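Isomerase/lactonizing enzyme (PDB 1RVK) is of unknown function but, as a magnesium-binding member of the enolase superfamily, probably acts as an isomerase or lactonizing enzyme on an unidentified substrate. Local coordinates at residues A[83-88]-A[99-104]; A[231-236]-A[257-262]; A[281-284]-A[288-291]; A[314-319]-A[326-331]; A[337-342]-A[349-354]. One frame throughout, in Å; residues are numbered along the deposited sequence.

Contact 1 of 5, residues A[83-88]-A[99-104]; sequences QDLAHW and RTLAVV
Leu85 lays its branched end against both Leu101 and Val104, two residues that follow each other by nearly one turn on the facing helix. Its CD2 methyl reaches CG1 of Val104 at 4.1 Å, an ordinary van der Waals distance. Val104 presents that methyl because CG1 stands anti to its backbone N (chi1 175°). In the second overlap the side chains of Leu85 and Leu101 run past one another in opposite directions. The modelled separation of Leu85 CB and Leu101 CD1 is too short for carbon atoms, and the Leu85 torsions are not staggered, so the exact distances within this pair are doubtful although the pairing itself is clear. With the same caution, Leu101 CD1 also comes near the backbone N of Ala86, at roughly 3.9 Å.

The local axes are nearly antiparallel, at 168°, and approach to 10.6 Å; the nearest pair of CA atoms, Leu85 and Leu101, is 6.9 Å apart. Helices 78-89 and 98-116 thus form a helical hairpin in the N-terminal domain, the capping domain of this superfamily. Helix 59-70 adds Val69 against Leu85, and Leu96 from the intervening loop touches Leu101. Aliphatic groups and one backbone nitrogen meet across the two segments, so cohesion rests on dispersion and on the exclusion of water rather than on polar pairing.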
# COMPACT_ATOMS: atom_id res chain seq x y z
N GLN A 83 6.45 16.71 11.78
CA GLN A 83 7.65 16.63 12.59
C GLN A 83 7.31 16.63 14.08
O GLN A 83 7.98 15.97 14.87
CB GLN A 83 8.61 17.78 12.26
CG GLN A 83 9.14 17.76 10.81
CD GLN A 83 10.20 16.69 10.55
OE1 GLN A 83 10.65 16.52 9.41
NE2 GLN A 83 10.61 15.99 11.59
N ASP A 84 6.26 17.36 14.47
CA ASP A 84 5.86 17.38 15.89
C ASP A 84 5.41 15.99 16.34
O ASP A 84 5.74 15.55 17.43
CB ASP A 84 4.73 18.37 16.15
CG ASP A 84 5.20 19.81 16.23
OD1 ASP A 84 6.40 20.05 16.50
OD2 ASP A 84 4.36 20.72 16.03
N LEU A 85 4.64 15.32 15.49
CA LEU A 85 4.15 13.97 15.80
C LEU A 85 5.30 12.97 15.81
O LEU A 85 5.37 12.10 16.67
CB LEU A 85 3.12 13.54 14.76
CG LEU A 85 1.60 13.51 15.00
CD1 LEU A 85 1.22 14.08 16.34
CD2 LEU A 85 0.93 14.27 13.86
N ALA A 86 6.21 13.10 14.84
CA ALA A 86 7.35 12.19 14.75
C ALA A 86 8.20 12.28 16.02
O ALA A 86 8.70 11.27 16.52
CB ALA A 86 8.20 12.54 13.53
N HIS A 87 8.35 13.49 16.53
CA HIS A 87 9.14 13.75 17.73
C HIS A 87 8.56 13.08 18.97
O HIS A 87 9.29 12.78 19.91
CB HIS A 87 9.23 15.27 17.94
CG HIS A 87 9.74 15.68 19.29
ND1 HIS A 87 9.14 16.66 20.04
CD2 HIS A 87 10.78 15.23 20.03
CE1 HIS A 87 9.79 16.81 21.18
NE2 HIS A 87 10.79 15.95 21.20
N TRP A 88 7.25 12.86 18.99
CA TRP A 88 6.60 12.24 20.14
C TRP A 88 6.49 10.72 20.09
O TRP A 88 6.05 10.09 21.05
CB TRP A 88 5.18 12.81 20.32
CG TRP A 88 5.14 14.19 20.92
CD1 TRP A 88 6.20 14.95 21.31
CD2 TRP A 88 3.97 14.95 21.22
NE1 TRP A 88 5.76 16.15 21.84
CE2 TRP A 88 4.39 16.17 21.79
CE3 TRP A 88 2.59 14.72 21.06
CZ2 TRP A 88 3.49 17.16 22.21
CZ3 TRP A 88 1.70 15.71 21.47
CH2 TRP A 88 2.15 16.91 22.04
N ARG A 99 1.48 4.31 11.45
CA ARG A 99 0.13 4.20 10.91
C ARG A 99 -0.71 5.39 11.35
O ARG A 99 -1.51 5.92 10.57
CB ARG A 99 -0.53 2.89 11.35
CG ARG A 99 -0.05 1.66 10.60
CD ARG A 99 -0.29 1.78 9.10
NE ARG A 99 -1.71 1.70 8.74
CZ ARG A 99 -2.42 0.58 8.71
NH1 ARG A 99 -3.70 0.61 8.37
NH2 ARG A 99 -1.84 -0.58 8.99
N THR A 100 -0.56 5.82 12.60
CA THR A 100 -1.32 6.97 13.08
C THR A 100 -0.84 8.23 12.36
O THR A 100 -1.63 9.08 11.97
CB THR A 100 -1.17 7.17 14.61
OG1 THR A 100 -1.74 6.04 15.29
CG2 THR A 100 -1.89 8.43 15.06
N LEU A 101 0.48 8.35 12.19
CA LEU A 101 1.04 9.50 11.50
C LEU A 101 0.50 9.58 10.07
O LEU A 101 0.19 10.66 9.57
CB LEU A 101 2.57 9.40 11.45
CG LEU A 101 3.42 9.90 12.62
CD1 LEU A 101 3.49 11.41 12.54
CD2 LEU A 101 2.85 9.45 13.95
N ALA A 102 0.38 8.43 9.42
CA ALA A 102 -0.09 8.37 8.04
C ALA A 102 -1.52 8.88 7.86
O ALA A 102 -1.78 9.65 6.94
CB ALA A 102 0.01 6.94 7.51
N VAL A 103 -2.42 8.46 8.73
CA VAL A 103 -3.82 8.88 8.61
C VAL A 103 -3.97 10.37 8.86
O VAL A 103 -4.73 11.05 8.17
CB VAL A 103 -4.73 8.10 9.58
CG1 VAL A 103 -6.19 8.33 9.21
CG2 VAL A 103 -4.40 6.62 9.52
N VAL A 104 -3.25 10.88 9.85
CA VAL A 104 -3.33 12.30 10.17
C VAL A 104 -2.77 13.14 9.02
O VAL A 104 -3.38 14.13 8.62
CB VAL A 104 -2.54 12.62 11.46
CG1 VAL A 104 -2.54 14.12 11.70
CG2 VAL A 104 -3.16 11.90 12.64

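Contact 2 of 5, residues A[231-236]-A[257-262]; sequences IEEPMD and PESAAG. With MG (magnesium ion), chain B.
Glu232 and Glu258 meet through a shared magnesium ion. Metal coordination comes first: Glu232 OE2 binds the ion at 2.2 Å and Glu258 OE1 at 2.1 Å, each carboxylate through one oxygen, with the planes turned 68° apart. Asp206 OD1 and three waters complete six ligands. The two glutamate oxygens, OE2 of Glu232 and OE1 of Glu258, are 2.8 Å apart and are not hydrogen-bonded to each other; the closeness comes from binding the same ion. Lys169 forms a salt bridge with the other oxygen of Glu232, and Arg280 NE donates to Glu258 OE1.

Hydrogen bonds form the next group. Ser259 OG donates to Glu233 OE1 at 2.7 Å, meeting it on the syn side but 30° out of the carboxylate plane; Glu237 is a further partner of the same hydroxyl. One metal water donates to Glu233 OE2 at 2.5 Å and another to Glu258 OE2 at 2.6 Å, making Glu233 a second-shell residue.

Packing is slight: Glu233 OE2 touches Glu258 CB at 3.6 Å. Acidic ligands at, or just beyond, the C-terminal ends of three successive barrel strands, 202-206, 230-232 and 254-256, are the signature of the enolase-superfamily metal site.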
# COMPACT_ATOMS: atom_id res chain seq x y z
N ILE A 231 11.89 -9.45 -7.16
CA ILE A 231 11.57 -10.34 -6.06
C ILE A 231 11.38 -9.37 -4.91
O ILE A 231 12.20 -8.48 -4.69
CB ILE A 231 12.72 -11.35 -5.79
CG1 ILE A 231 12.34 -12.27 -4.62
CG2 ILE A 231 14.03 -10.62 -5.52
CD1 ILE A 231 13.34 -13.38 -4.35
N GLU A 232 10.27 -9.51 -4.20
CA GLU A 232 9.92 -8.60 -3.12
C GLU A 232 9.87 -9.21 -1.72
O GLU A 232 9.21 -10.22 -1.49
CB GLU A 232 8.57 -7.97 -3.45
CG GLU A 232 8.06 -6.90 -2.49
CD GLU A 232 6.75 -6.32 -2.97
OE1 GLU A 232 6.55 -6.23 -4.20
OE2 GLU A 232 5.92 -5.94 -2.14
N GLU A 233 10.58 -8.58 -0.79
CA GLU A 233 10.62 -8.98 0.62
C GLU A 233 10.61 -10.49 0.87
O GLU A 233 9.69 -11.01 1.50
CB GLU A 233 9.45 -8.31 1.36
CG GLU A 233 9.52 -8.40 2.88
CD GLU A 233 8.48 -7.51 3.58
OE1 GLU A 233 8.51 -7.46 4.83
OE2 GLU A 233 7.65 -6.88 2.90
N PRO A 234 11.64 -11.21 0.40
CA PRO A 234 11.63 -12.65 0.64
C PRO A 234 12.26 -13.03 1.98
O PRO A 234 12.22 -14.19 2.38
CB PRO A 234 12.43 -13.19 -0.54
CG PRO A 234 13.49 -12.14 -0.70
CD PRO A 234 12.70 -10.83 -0.55
N MSE A 235 12.83 -12.05 2.67
CA MSE A 235 13.48 -12.30 3.97
C MSE A 235 13.07 -11.24 4.98
O MSE A 235 12.51 -10.21 4.61
CB MSE A 235 15.00 -12.29 3.81
CG MSE A 235 15.55 -13.24 2.74
SE MSE A 235 17.47 -13.02 2.49
CE MSE A 235 17.46 -11.18 1.89
N ASP A 236 13.34 -11.49 6.26
CA ASP A 236 13.00 -10.54 7.31
C ASP A 236 13.73 -9.22 7.04
O ASP A 236 14.96 -9.15 7.12
CB ASP A 236 13.39 -11.11 8.68
CG ASP A 236 12.81 -10.31 9.83
OD1 ASP A 236 12.46 -10.92 10.87
OD2 ASP A 236 12.71 -9.07 9.71
N PRO A 257 12.90 -1.48 1.12
CA PRO A 257 12.16 -2.31 2.07
C PRO A 257 10.71 -1.85 2.14
O PRO A 257 10.43 -0.65 2.08
CB PRO A 257 12.90 -2.06 3.37
CG PRO A 257 13.22 -0.59 3.27
CD PRO A 257 13.61 -0.39 1.81
N GLU A 258 9.78 -2.79 2.27
CA GLU A 258 8.38 -2.40 2.36
C GLU A 258 7.91 -2.16 3.78
O GLU A 258 7.37 -1.09 4.09
CB GLU A 258 7.46 -3.45 1.73
CG GLU A 258 6.00 -3.02 1.78
CD GLU A 258 5.05 -4.11 1.34
OE1 GLU A 258 5.18 -4.57 0.20
OE2 GLU A 258 4.18 -4.50 2.15
N SER A 259 8.12 -3.14 4.65
CA SER A 259 7.65 -3.06 6.03
C SER A 259 8.60 -2.50 7.07
O SER A 259 8.17 -2.13 8.16
CB SER A 259 7.16 -4.44 6.49
OG SER A 259 8.23 -5.38 6.52
N ALA A 260 9.89 -2.45 6.76
CA ALA A 260 10.87 -1.94 7.72
C ALA A 260 10.49 -0.56 8.27
O ALA A 260 9.96 0.28 7.54
CB ALA A 260 12.25 -1.87 7.07
N ALA A 261 10.75 -0.35 9.56
CA ALA A 261 10.45 0.93 10.19
C ALA A 261 11.55 1.92 9.82
O ALA A 261 12.44 1.60 9.03
CB ALA A 261 10.37 0.77 11.70
N GLY A 262 11.51 3.12 10.39
CA GLY A 262 12.54 4.10 10.10
C GLY A 262 12.19 5.12 9.04
O GLY A 262 12.97 6.02 8.76
MG MG B . 4.76 -6.53 -0.40
O HOH W 1 6.46 -7.37 0.77
O HOH W 2 3.33 -6.85 1.36
O HOH W 3 2.87 -6.12 -1.64

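Contact 3 of 5, residues A[281-284]-A[288-291]; sequences TGVN and GITP
Val283 loses the most surface to this contact, and it is engaged through both its backbone and its side chain. Its carbonyl O accepts the N-H of Gly288. The bond is short at 2.7 Å between Gly288 N and Val283 O though bent (149° at the hydrogen), with the donor in the carbonyl plane on a lone pair. It links residues five apart, so the chain turns back on itself between the short, weakly bonded helical stretch 283-286 and helix 289-301.

The valine side chain flanks this bond. CG1 stands anti to the backbone N (chi1 173°) and beside the carbonyl carbon, which puts it on the same flank as the accepting oxygen. From there it rests on the glycine backbone, 3.6 Å from Gly288 CA and likewise 3.6 Å from Gly288 C.

Gly288, next in buried area, occupies the N-cap position of helix 289-301. Its phi of 126° is poorly accessible to residues with a side chain and is consistent with glycine here.

Ile289 is third. Its side chain lies next to that of Val283, the two pointing the same way, with Ile289 CG1 at 4.0 Å from Val283 CG2; the valine CG1 is also 3.8 Å from Ile289 N.

The turn follows strand 278-281, whose Thr281 bonds through its backbone to Glu307 and His309 at the next barrel strand. Val318 of helix 313-321 touches both Val283 and Ile289, while helix 98-116 of the capping domain packs on the same pair through Cys106, Asp105 and Trp109.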
# COMPACT_ATOMS: atom_id res chain seq x y z
N THR A 281 8.42 2.12 -0.86
CA THR A 281 7.86 3.00 0.15
C THR A 281 6.36 2.76 0.11
O THR A 281 5.88 1.92 -0.64
CB THR A 281 8.14 4.49 -0.16
OG1 THR A 281 7.78 5.29 0.98
CG2 THR A 281 7.34 4.96 -1.38
N GLY A 282 5.63 3.49 0.94
CA GLY A 282 4.19 3.35 0.98
C GLY A 282 3.69 4.34 2.00
O GLY A 282 4.34 4.54 3.03
N VAL A 283 2.55 4.97 1.74
CA VAL A 283 2.01 5.95 2.68
C VAL A 283 1.86 5.36 4.08
O VAL A 283 2.25 5.99 5.07
CB VAL A 283 0.66 6.50 2.19
CG1 VAL A 283 0.03 7.38 3.26
CG2 VAL A 283 0.88 7.31 0.91
N ASN A 284 1.30 4.16 4.18
CA ASN A 284 1.13 3.54 5.49
C ASN A 284 2.44 3.07 6.10
O ASN A 284 2.57 2.98 7.32
CB ASN A 284 0.16 2.36 5.41
CG ASN A 284 -1.29 2.79 5.42
OD1 ASN A 284 -1.59 3.95 5.68
ND2 ASN A 284 -2.19 1.85 5.16
N GLY A 288 2.76 8.51 6.03
CA GLY A 288 2.04 9.55 5.32
C GLY A 288 2.54 9.92 3.94
O GLY A 288 3.57 9.43 3.46
N ILE A 289 1.78 10.79 3.29
CA ILE A 289 2.11 11.27 1.96
C ILE A 289 3.38 12.12 2.02
O ILE A 289 4.25 12.00 1.16
CB ILE A 289 0.94 12.11 1.38
CG1 ILE A 289 -0.23 11.18 1.05
CG2 ILE A 289 1.38 12.86 0.12
CD1 ILE A 289 -1.51 11.91 0.70
N THR A 290 3.50 12.95 3.05
CA THR A 290 4.68 13.80 3.18
C THR A 290 5.98 12.99 3.17
O THR A 290 6.86 13.22 2.34
CB THR A 290 4.58 14.67 4.45
OG1 THR A 290 3.37 15.44 4.39
CG2 THR A 290 5.77 15.62 4.55
N PRO A 291 6.13 12.01 4.08
CA PRO A 291 7.38 11.23 4.06
C PRO A 291 7.49 10.32 2.83
O PRO A 291 8.60 9.98 2.41
CB PRO A 291 7.33 10.45 5.38
CG PRO A 291 5.85 10.33 5.65
CD PRO A 291 5.34 11.70 5.29

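Contact 4 of 5, residues A[314-319]-A[326-331]; sequences MNLHVV and RWYERG
The Tyr328 ring carries Leu316 over one face: CD1 of Leu316 sits 4.1 Å from the ring centroid and 25° off the normal, the geometry of a CH-pi contact. The methyl is displaced toward the rim, and its nearest ring atom is Tyr328 CD2 at 3.7 Å. Leu316 CB covers the same flank further out, 3.7 Å from Tyr328 CE2; the two side chains cross at about a right angle. With Leu316 CG anti to the backbone N (chi1 180°), the branch reaches out to lay CD1 on the ring. The phenol oxygen of Tyr328 is bonded beyond the two segments, to Asp351 and to the backbone N of Thr312, which fixes the far end of the ring.

The Trp327 side chain leaves its backbone away from the helix, and its indole has Arg326 CG over one face. What Trp327 offers the helix is its carbonyl: Val319 CG2 lies 3.8 Å and Val319 CG1 3.9 Å from Trp327 O, both methyls approaching the one oxygen from the helix side.

Strand 328-333 pairs in parallel with strand 130-137, whose Val131 also touches Val319. A last helix, 313-321, packed on the last barrel strand, which in turn closes the ring against the first, is characteristic of the (β/α)7β barrel of this superfamily.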
# COMPACT_ATOMS: atom_id res chain seq x y z
N MSE A 314 -4.59 7.72 -1.37
CA MSE A 314 -3.36 8.24 -0.79
C MSE A 314 -2.11 7.81 -1.54
O MSE A 314 -1.21 8.62 -1.78
CB MSE A 314 -3.26 7.84 0.68
CG MSE A 314 -3.28 6.34 0.93
SE MSE A 314 -3.48 5.96 2.82
CE MSE A 314 -3.02 4.08 2.78
N ASN A 315 -2.05 6.54 -1.93
CA ASN A 315 -0.89 6.04 -2.66
C ASN A 315 -0.95 6.43 -4.13
O ASN A 315 0.09 6.71 -4.73
CB ASN A 315 -0.78 4.52 -2.51
CG ASN A 315 -0.34 4.11 -1.12
OD1 ASN A 315 0.73 4.50 -0.67
ND2 ASN A 315 -1.17 3.34 -0.44
N LEU A 316 -2.15 6.45 -4.70
CA LEU A 316 -2.30 6.81 -6.11
C LEU A 316 -1.80 8.24 -6.36
O LEU A 316 -1.17 8.52 -7.37
CB LEU A 316 -3.76 6.69 -6.54
CG LEU A 316 -4.08 7.05 -8.00
CD1 LEU A 316 -3.25 6.20 -8.94
CD2 LEU A 316 -5.57 6.85 -8.26
N HIS A 317 -2.09 9.14 -5.43
CA HIS A 317 -1.67 10.53 -5.60
C HIS A 317 -0.15 10.67 -5.55
O HIS A 317 0.42 11.51 -6.25
CB HIS A 317 -2.35 11.42 -4.56
CG HIS A 317 -3.75 11.78 -4.93
ND1 HIS A 317 -4.07 12.92 -5.63
CD2 HIS A 317 -4.92 11.11 -4.75
CE1 HIS A 317 -5.37 12.95 -5.88
NE2 HIS A 317 -5.91 11.86 -5.36
N VAL A 318 0.51 9.86 -4.73
CA VAL A 318 1.97 9.91 -4.65
C VAL A 318 2.53 9.45 -6.00
O VAL A 318 3.44 10.07 -6.55
CB VAL A 318 2.52 9.00 -3.53
CG1 VAL A 318 4.04 8.93 -3.60
CG2 VAL A 318 2.10 9.55 -2.17
N VAL A 319 1.96 8.37 -6.53
CA VAL A 319 2.41 7.85 -7.82
C VAL A 319 2.19 8.85 -8.96
O VAL A 319 3.03 9.00 -9.84
CB VAL A 319 1.69 6.52 -8.15
CG1 VAL A 319 2.03 6.07 -9.58
CG2 VAL A 319 2.10 5.44 -7.15
N ARG A 326 7.31 2.81 -11.54
CA ARG A 326 6.71 2.17 -12.70
C ARG A 326 5.21 1.90 -12.59
O ARG A 326 4.48 2.01 -13.58
CB ARG A 326 7.45 0.86 -13.01
CG ARG A 326 7.04 0.20 -14.31
CD ARG A 326 7.72 -1.17 -14.48
NE ARG A 326 9.15 -1.07 -14.78
CZ ARG A 326 9.65 -0.83 -15.98
NH1 ARG A 326 10.96 -0.75 -16.16
NH2 ARG A 326 8.84 -0.67 -17.02
N TRP A 327 4.74 1.58 -11.39
CA TRP A 327 3.32 1.25 -11.22
C TRP A 327 2.58 1.78 -10.02
O TRP A 327 3.14 2.33 -9.08
CB TRP A 327 3.13 -0.26 -11.11
CG TRP A 327 4.00 -1.15 -11.91
CD1 TRP A 327 5.24 -1.62 -11.58
CD2 TRP A 327 3.63 -1.82 -13.12
NE1 TRP A 327 5.66 -2.54 -12.51
CE2 TRP A 327 4.69 -2.68 -13.46
CE3 TRP A 327 2.50 -1.77 -13.94
CZ2 TRP A 327 4.65 -3.50 -14.60
CZ3 TRP A 327 2.46 -2.58 -15.07
CH2 TRP A 327 3.53 -3.43 -15.39
N TYR A 328 1.27 1.55 -10.08
CA TYR A 328 0.35 1.82 -8.98
C TYR A 328 -0.04 0.38 -8.68
O TYR A 328 -0.28 -0.41 -9.60
CB TYR A 328 -0.89 2.59 -9.44
CG TYR A 328 -2.06 2.47 -8.49
CD1 TYR A 328 -3.18 1.71 -8.82
CD2 TYR A 328 -2.05 3.11 -7.25
CE1 TYR A 328 -4.27 1.60 -7.96
CE2 TYR A 328 -3.14 3.01 -6.37
CZ TYR A 328 -4.25 2.26 -6.74
OH TYR A 328 -5.34 2.17 -5.91
N GLU A 329 -0.06 0.02 -7.40
CA GLU A 329 -0.40 -1.34 -7.00
C GLU A 329 -1.91 -1.46 -6.81
O GLU A 329 -2.46 -0.90 -5.87
CB GLU A 329 0.33 -1.71 -5.70
CG GLU A 329 0.10 -3.14 -5.26
CD GLU A 329 1.01 -3.56 -4.13
OE1 GLU A 329 0.96 -4.75 -3.76
OE2 GLU A 329 1.78 -2.71 -3.61
N ARG A 330 -2.56 -2.20 -7.70
CA ARG A 330 -4.01 -2.37 -7.63
C ARG A 330 -4.37 -3.74 -7.08
O ARG A 330 -4.12 -4.77 -7.72
CB ARG A 330 -4.62 -2.17 -9.03
CG ARG A 330 -6.09 -1.75 -9.04
CD ARG A 330 -6.47 -1.18 -10.41
NE ARG A 330 -7.79 -0.55 -10.41
CZ ARG A 330 -8.93 -1.16 -10.75
NH1 ARG A 330 -8.92 -2.43 -11.13
NH2 ARG A 330 -10.07 -0.50 -10.70
N GLY A 331 -4.95 -3.76 -5.89
CA GLY A 331 -5.33 -5.01 -5.26
C GLY A 331 -5.54 -4.80 -3.77
O GLY A 331 -5.72 -3.66 -3.33

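Contact 5 of 5, residues A[337-342]-A[349-354]; sequences LEYDDG and LSDPMD
Tyr339 and Asp351 join the two arms of a long loop that follows strand 328-333, the last strand of the (β/α)7β barrel, and leads to strand 358-360. Tyr339 opens a 3-10 turn, residues 339-341. With CG anti to its backbone N (chi1 -177°), its ring extends toward the second arm, and OH donates to Asp351 OD2 across a short 2.5 Å. The acceptor lies at the ring edge, in its plane, and uses its syn lone pair; ring and carboxylate are tilted by 52°. Asn311 ND2 is a second partner of the phenol oxygen, and Tyr328 OH of OD2, so the hydroxyl and the carboxylate oxygen belong to a small polar network.

Asp340 comes next. Its carboxylate serves Arg163 and Arg330 through salt bridges, tying the turn to the barrel, while its backbone O faces Leu349 CD2 at 3.7 Å. The peptide of Asp341 brushes the other methyl, Asp341 C lying 4.4 Å from Leu349 CD1.

Gly342 follows the 3-10 turn, its N-H bonded back to Tyr339 O at 3.1 Å. Its phi of 79° suits glycine, and the bare backbone admits a close approach from the second arm. Leu349 spreads its two methyls over this run of backbone, CD2 over the Asp340 carbonyl and CD1 over the glycine, where CD1 comes to 3.4 Å from Gly342 CA.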
# COMPACT_ATOMS: atom_id res chain seq x y z
N LEU A 337 -13.40 -12.50 -5.71
CA LEU A 337 -13.80 -11.13 -5.42
C LEU A 337 -13.78 -10.21 -6.64
O LEU A 337 -12.99 -10.40 -7.56
CB LEU A 337 -12.89 -10.54 -4.33
CG LEU A 337 -12.75 -11.35 -3.04
CD1 LEU A 337 -11.73 -10.68 -2.12
CD2 LEU A 337 -14.10 -11.44 -2.35
N GLU A 338 -14.66 -9.21 -6.63
CA GLU A 338 -14.74 -8.25 -7.73
C GLU A 338 -14.22 -6.91 -7.24
O GLU A 338 -14.98 -6.11 -6.68
CB GLU A 338 -16.19 -8.11 -8.20
CG GLU A 338 -16.33 -7.21 -9.42
CD GLU A 338 -15.69 -7.81 -10.66
OE1 GLU A 338 -15.49 -7.06 -11.64
OE2 GLU A 338 -15.40 -9.02 -10.65
N TYR A 339 -12.94 -6.66 -7.45
CA TYR A 339 -12.30 -5.42 -7.02
C TYR A 339 -12.96 -4.17 -7.60
O TYR A 339 -13.12 -3.17 -6.90
CB TYR A 339 -10.82 -5.45 -7.40
CG TYR A 339 -10.02 -4.25 -6.94
CD1 TYR A 339 -10.05 -3.05 -7.65
CD2 TYR A 339 -9.23 -4.32 -5.79
CE1 TYR A 339 -9.31 -1.95 -7.22
CE2 TYR A 339 -8.49 -3.22 -5.36
CZ TYR A 339 -8.54 -2.04 -6.08
OH TYR A 339 -7.80 -0.96 -5.65
N ASP A 340 -13.35 -4.23 -8.86
CA ASP A 340 -13.96 -3.08 -9.52
C ASP A 340 -15.30 -2.63 -8.93
O ASP A 340 -15.81 -1.57 -9.28
CB ASP A 340 -14.11 -3.37 -11.02
CG ASP A 340 -12.76 -3.53 -11.72
OD1 ASP A 340 -12.73 -3.88 -12.92
OD2 ASP A 340 -11.72 -3.30 -11.07
N ASP A 341 -15.86 -3.43 -8.02
CA ASP A 341 -17.12 -3.08 -7.38
C ASP A 341 -16.96 -1.99 -6.31
O ASP A 341 -17.92 -1.33 -5.94
CB ASP A 341 -17.77 -4.32 -6.76
CG ASP A 341 -18.56 -5.13 -7.77
OD1 ASP A 341 -19.07 -6.21 -7.40
OD2 ASP A 341 -18.68 -4.69 -8.94
N GLY A 342 -15.74 -1.83 -5.81
CA GLY A 342 -15.49 -0.80 -4.82
C GLY A 342 -15.90 -1.11 -3.39
O GLY A 342 -16.08 -2.27 -3.02
N LEU A 349 -15.16 4.72 -7.46
CA LEU A 349 -13.82 4.18 -7.24
C LEU A 349 -12.78 5.28 -7.23
O LEU A 349 -12.88 6.26 -7.97
CB LEU A 349 -13.44 3.18 -8.34
CG LEU A 349 -14.17 1.84 -8.43
CD1 LEU A 349 -13.89 1.02 -7.18
CD2 LEU A 349 -15.66 2.06 -8.60
N SER A 350 -11.78 5.13 -6.38
CA SER A 350 -10.70 6.10 -6.31
C SER A 350 -9.68 5.78 -7.39
O SER A 350 -8.89 6.64 -7.78
CB SER A 350 -10.01 6.06 -4.94
OG SER A 350 -10.88 6.48 -3.91
N ASP A 351 -9.72 4.54 -7.88
CA ASP A 351 -8.75 4.09 -8.87
C ASP A 351 -9.31 3.32 -10.07
O ASP A 351 -8.96 2.16 -10.29
CB ASP A 351 -7.68 3.24 -8.19
CG ASP A 351 -8.26 2.04 -7.46
OD1 ASP A 351 -9.51 1.93 -7.37
OD2 ASP A 351 -7.48 1.20 -6.96
N PRO A 352 -10.18 3.97 -10.86
CA PRO A 352 -10.78 3.33 -12.04
C PRO A 352 -9.69 2.98 -13.04
O PRO A 352 -8.77 3.77 -13.25
CB PRO A 352 -11.71 4.41 -12.60
CG PRO A 352 -11.85 5.41 -11.49
CD PRO A 352 -10.53 5.40 -10.80
N MSE A 353 -9.78 1.81 -13.66
CA MSE A 353 -8.77 1.40 -14.63
C MSE A 353 -9.40 1.10 -15.99
O MSE A 353 -10.40 0.38 -16.07
CB MSE A 353 -8.02 0.17 -14.12
CG MSE A 353 -6.82 -0.21 -14.99
SE MSE A 353 -5.85 -1.75 -14.34
CE MSE A 353 -7.02 -3.13 -15.05
N ASP A 354 -8.82 1.64 -17.06
CA ASP A 354 -9.37 1.38 -18.39
C ASP A 354 -8.99 -0.01 -18.88
O ASP A 354 -8.30 -0.77 -18.19
CB ASP A 354 -8.97 2.46 -19.41
CG ASP A 354 -7.46 2.55 -19.63
OD1 ASP A 354 -6.77 1.52 -19.58
OD2 ASP A 354 -6.99 3.68 -19.89

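Overall arrangement
The five contacts follow one another along the chain, each closing before the next opens. Contact 1 lies in the capping domain; the other four belong to the barrel domain. Contact 3 joins the two domains: its centre is 11 Å from that of contact 1, and Ala102 and Arg99 pack on it. It also touches contact 4, where Asn315 OD1 bonds to Val283 N. Contact 4 in turn meets contact 5 through Asp351, their centres being 13 Å apart. Contact 2, the metal site, shares the barrel sheet with contact 4 but touches none of the others. Through the touches 1-3, 3-4 and 4-5, packing runs unbroken between contacts 1 and 5, on opposite sides of the chain's centre, about 30 Å apart between centres.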